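Local structure of esterase D (Cellvibrio japonicus, 2W87) at residues W43-T48 against N108-S113. The protein binds glucuronic acid-containing sugars through this family 35 carbohydrate-binding module, within an enzyme that probably removes feruloyl esters from plant cell-wall xylan. Sequence-based numbering, arbitrary orientation. Where two conformers were deposited one is given.
Sequences WAIDAT and NIVQLS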
ATOM      1  N   TRP A  43      -4.263   4.966  -0.856  1.00 10.77           N
ATOM      2  CA  TRP A  43      -5.493   4.568  -0.186  1.00 10.96           C
ATOM      3  C   TRP A  43      -5.966   5.681   0.713  1.00 11.50           C
ATOM      4  O   TRP A  43      -5.215   6.593   1.056  1.00 11.16           O
ATOM      5  CB  TRP A  43      -5.280   3.337   0.700  1.00 11.08           C
ATOM      6  CG  TRP A  43      -4.702   2.140   0.017  1.00 11.03           C
ATOM      7  CD1 TRP A  43      -5.378   1.163  -0.584  1.00 10.37           C
ATOM      8  CD2 TRP A  43      -3.312   1.819  -0.101  1.00 11.71           C
ATOM      9  NE1 TRP A  43      -4.510   0.224  -1.102  1.00 11.42           N
ATOM     10  CE2 TRP A  43      -3.229   0.601  -0.804  1.00 11.55           C
ATOM     11  CE3 TRP A  43      -2.136   2.434   0.329  1.00 11.88           C
ATOM     12  CZ2 TRP A  43      -2.021  -0.012  -1.079  1.00 12.19           C
ATOM     13  CZ3 TRP A  43      -0.931   1.811   0.059  1.00 11.73           C
ATOM     14  CH2 TRP A  43      -0.882   0.617  -0.647  1.00 12.13           C
ATOM     15  N   ALA A  44      -7.209   5.560   1.161  1.00 11.86           N
ATOM     16  CA  ALA A  44      -7.786   6.530   2.087  1.00 11.99           C
ATOM     17  C   ALA A  44      -8.528   5.783   3.187  1.00 12.24           C
ATOM     18  O   ALA A  44      -9.372   4.932   2.902  1.00 12.57           O
ATOM     19  CB  ALA A  44      -8.735   7.460   1.388  1.00 12.24           C
ATOM     20  N   ILE A  45      -8.227   6.135   4.432  1.00 12.26           N
ATOM     21  CA  ILE A  45      -8.817   5.474   5.600  1.00 12.77           C
ATOM     22  C   ILE A  45      -9.416   6.527   6.512  1.00 12.84           C
ATOM     23  O   ILE A  45      -8.753   7.501   6.831  1.00 11.63           O
ATOM     24  CB  ILE A  45      -7.725   4.742   6.404  1.00 13.00           C
ATOM     25  CG1 ILE A  45      -6.964   3.732   5.519  1.00 14.95           C
ATOM     26  CG2 ILE A  45      -8.334   4.049   7.575  1.00 14.77           C
ATOM     27  CD1 ILE A  45      -5.521   3.505   6.032  1.00 16.72           C
ATOM     28  N   ASP A  46     -10.671   6.329   6.927  1.00 12.88           N
ATOM     29  CA  ASP A  46     -11.291   7.193   7.907  1.00 14.15           C
ATOM     30  C   ASP A  46     -11.172   6.497   9.256  1.00 14.00           C
ATOM     31  O   ASP A  46     -11.529   5.331   9.369  1.00 14.68           O
ATOM     32  CB  ASP A  46     -12.754   7.456   7.572  1.00 14.58           C
ATOM     33  CG  ASP A  46     -13.404   8.399   8.579  1.00 15.73           C
ATOM     34  OD1 ASP A  46     -13.361   9.633   8.339  1.00 16.01           O
ATOM     35  OD2 ASP A  46     -13.900   7.907   9.627  1.00 17.53           O
ATOM     36  N   ALA A  47     -10.659   7.209  10.253  1.00 14.75           N
ATOM     37  CA  ALA A  47     -10.472   6.673  11.603  1.00 15.66           C
ATOM     38  C   ALA A  47     -11.337   7.466  12.568  1.00 16.37           C
ATOM     39  O   ALA A  47     -11.307   8.683  12.557  1.00 14.56           O
ATOM     40  CB  ALA A  47      -8.992   6.759  12.014  1.00 15.35           C
ATOM     41  N   THR A  48     -12.122   6.791  13.401  1.00 18.04           N
ATOM     42  CA  THR A  48     -13.026   7.536  14.279  1.00 19.86           C
ATOM     43  C   THR A  48     -12.243   8.211  15.401  1.00 20.69           C
ATOM     44  O   THR A  48     -12.689   9.203  15.942  1.00 21.54           O
ATOM     45  CB  THR A  48     -14.129   6.652  14.879  1.00 20.42           C
ATOM     46  OG1 THR A  48     -13.528   5.654  15.696  1.00 21.29           O
ATOM     47  CG2 THR A  48     -14.970   5.995  13.787  1.00 20.77           C
ATOM     48  N   ASN A 108      -7.350   9.891   6.443  1.00 12.19           N
ATOM     49  CA  ASN A 108      -5.930   9.596   6.319  1.00 11.34           C
ATOM     50  C   ASN A 108      -5.689   9.078   4.913  1.00 11.42           C
ATOM     51  O   ASN A 108      -6.094   7.943   4.598  1.00 10.36           O
ATOM     52  CB  ASN A 108      -5.553   8.489   7.300  1.00 11.34           C
ATOM     53  CG  ASN A 108      -5.666   8.919   8.738  1.00 12.48           C
ATOM     54  OD1 ASN A 108      -4.661   9.289   9.360  1.00 13.37           O
ATOM     55  ND2 ASN A 108      -6.885   8.822   9.301  1.00 11.77           N
ATOM     56  N   ILE A 109      -5.083   9.913   4.059  1.00 10.81           N
ATOM     57  CA  ILE A 109      -4.682   9.506   2.728  1.00 11.69           C
ATOM     58  C   ILE A 109      -3.277   8.925   2.863  1.00 12.01           C
ATOM     59  O   ILE A 109      -2.339   9.602   3.265  1.00 12.72           O
ATOM     60  CB  ILE A 109      -4.761  10.676   1.706  1.00 10.81           C
ATOM     61  CG1 ILE A 109      -6.214  11.165   1.595  1.00 11.04           C
ATOM     62  CG2 ILE A 109      -4.272  10.242   0.356  1.00 11.70           C
ATOM     63  CD1 ILE A 109      -6.381  12.440   0.783  1.00 12.96           C
ATOM     64  N   VAL A 110      -3.178   7.638   2.594  1.00 12.24           N
ATOM     65  CA  VAL A 110      -1.948   6.891   2.742  1.00 12.50           C
ATOM     66  C   VAL A 110      -1.315   6.673   1.358  1.00 12.25           C
ATOM     67  O   VAL A 110      -1.907   6.028   0.501  1.00 11.42           O
ATOM     68  CB  VAL A 110      -2.241   5.552   3.414  1.00 12.52           C
ATOM     69  CG1 VAL A 110      -0.966   4.701   3.476  1.00 13.81           C
ATOM     70  CG2 VAL A 110      -2.850   5.776   4.802  1.00 13.75           C
ATOM     71  N   GLN A 111      -0.147   7.254   1.132  1.00 12.18           N
ATOM     72  CA  GLN A 111       0.556   7.130  -0.136  1.00 13.55           C
ATOM     73  C   GLN A 111       1.835   6.334   0.061  1.00 12.70           C
ATOM     74  O   GLN A 111       2.725   6.751   0.812  1.00 13.03           O
ATOM     75  CB  GLN A 111       0.858   8.510  -0.737  1.00 13.86           C
ATOM     76  CG  GLN A 111       1.673   8.467  -2.009  1.00 16.60           C
ATOM     77  CD  GLN A 111       1.660   9.776  -2.823  1.00 17.31           C
ATOM     78  OE1 GLN A 111       0.765  10.603  -2.690  1.00 21.57           O
ATOM     79  NE2 GLN A 111       2.675   9.957  -3.670  1.00 21.34           N
ATOM     80  N   LEU A 112       1.914   5.192  -0.616  1.00 11.98           N
ATOM     81  CA  LEU A 112       3.112   4.382  -0.642  1.00 11.54           C
ATOM     82  C   LEU A 112       3.812   4.644  -1.985  1.00 11.94           C
ATOM     83  O   LEU A 112       3.258   4.356  -3.035  1.00 10.87           O
ATOM     84  CB  LEU A 112       2.749   2.920  -0.474  1.00 11.72           C
ATOM     85  CG  LEU A 112       3.887   1.910  -0.608  1.00 12.42           C
ATOM     86  CD1 LEU A 112       4.793   2.031   0.591  1.00 11.25           C
ATOM     87  CD2 LEU A 112       3.350   0.469  -0.784  1.00 12.76           C
ATOM     88  N   SER A 113       5.020   5.201  -1.938  1.00 12.02           N
ATOM     89  CA  SER A 113       5.743   5.617  -3.129  0.50 11.43           C
ATOM     90  C   SER A 113       7.095   4.910  -3.240  1.00 11.88           C
ATOM     91  O   SER A 113       7.779   4.707  -2.232  1.00 12.26           O
ATOM     92  CB  SER A 113       5.970   7.139  -3.125  0.50 11.46           C
ATOM     93  OG  SER A 113       4.772   7.870  -2.888  0.50  7.77           O
TER
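Leu112 CB lies at the edge of the Trp43 indole, near the ring plane, 3.9 Å from CZ3; the two side chains run side by side and point the same way. Val110 O lies obliquely to the ring, 3.6 Å from Trp43 CE3, and Val110 CG1 touches the same atom at 4.1 Å, while the ring of Phe11 stands nearly perpendicular to the indole. Farther along the same face, Ile45 CD1 packs on Val110 CG2 at 3.7 Å. The flat amide of Asn108 ends this row: ND2 gives a weak bond to Ile45 O (3.4 Å) and lies near Ala47 CB, and OD1 accepts from Val104 N. Ile45 O therefore takes two bonds from Asn108, the weak one from ND2 and a 2.8 Å one from the backbone N, and Ile45 N donates to Asn108 O. Trp43 and Val110 exchange two further backbone bonds; Trp43 N lies in the carbonyl plane of Val110, its N-H nearly straight to Val110 O (168°). Ala44 and Ile109 form the non-hydrogen-bonded pair between them, on the other face. Trp43, Ile45 and Leu112 also touch strand 122-129 of the facing sheet, so the face carrying them and Val110 packs into the core between the two sheets of a beta-sandwich, the fold of family 35 carbohydrate-binding modules.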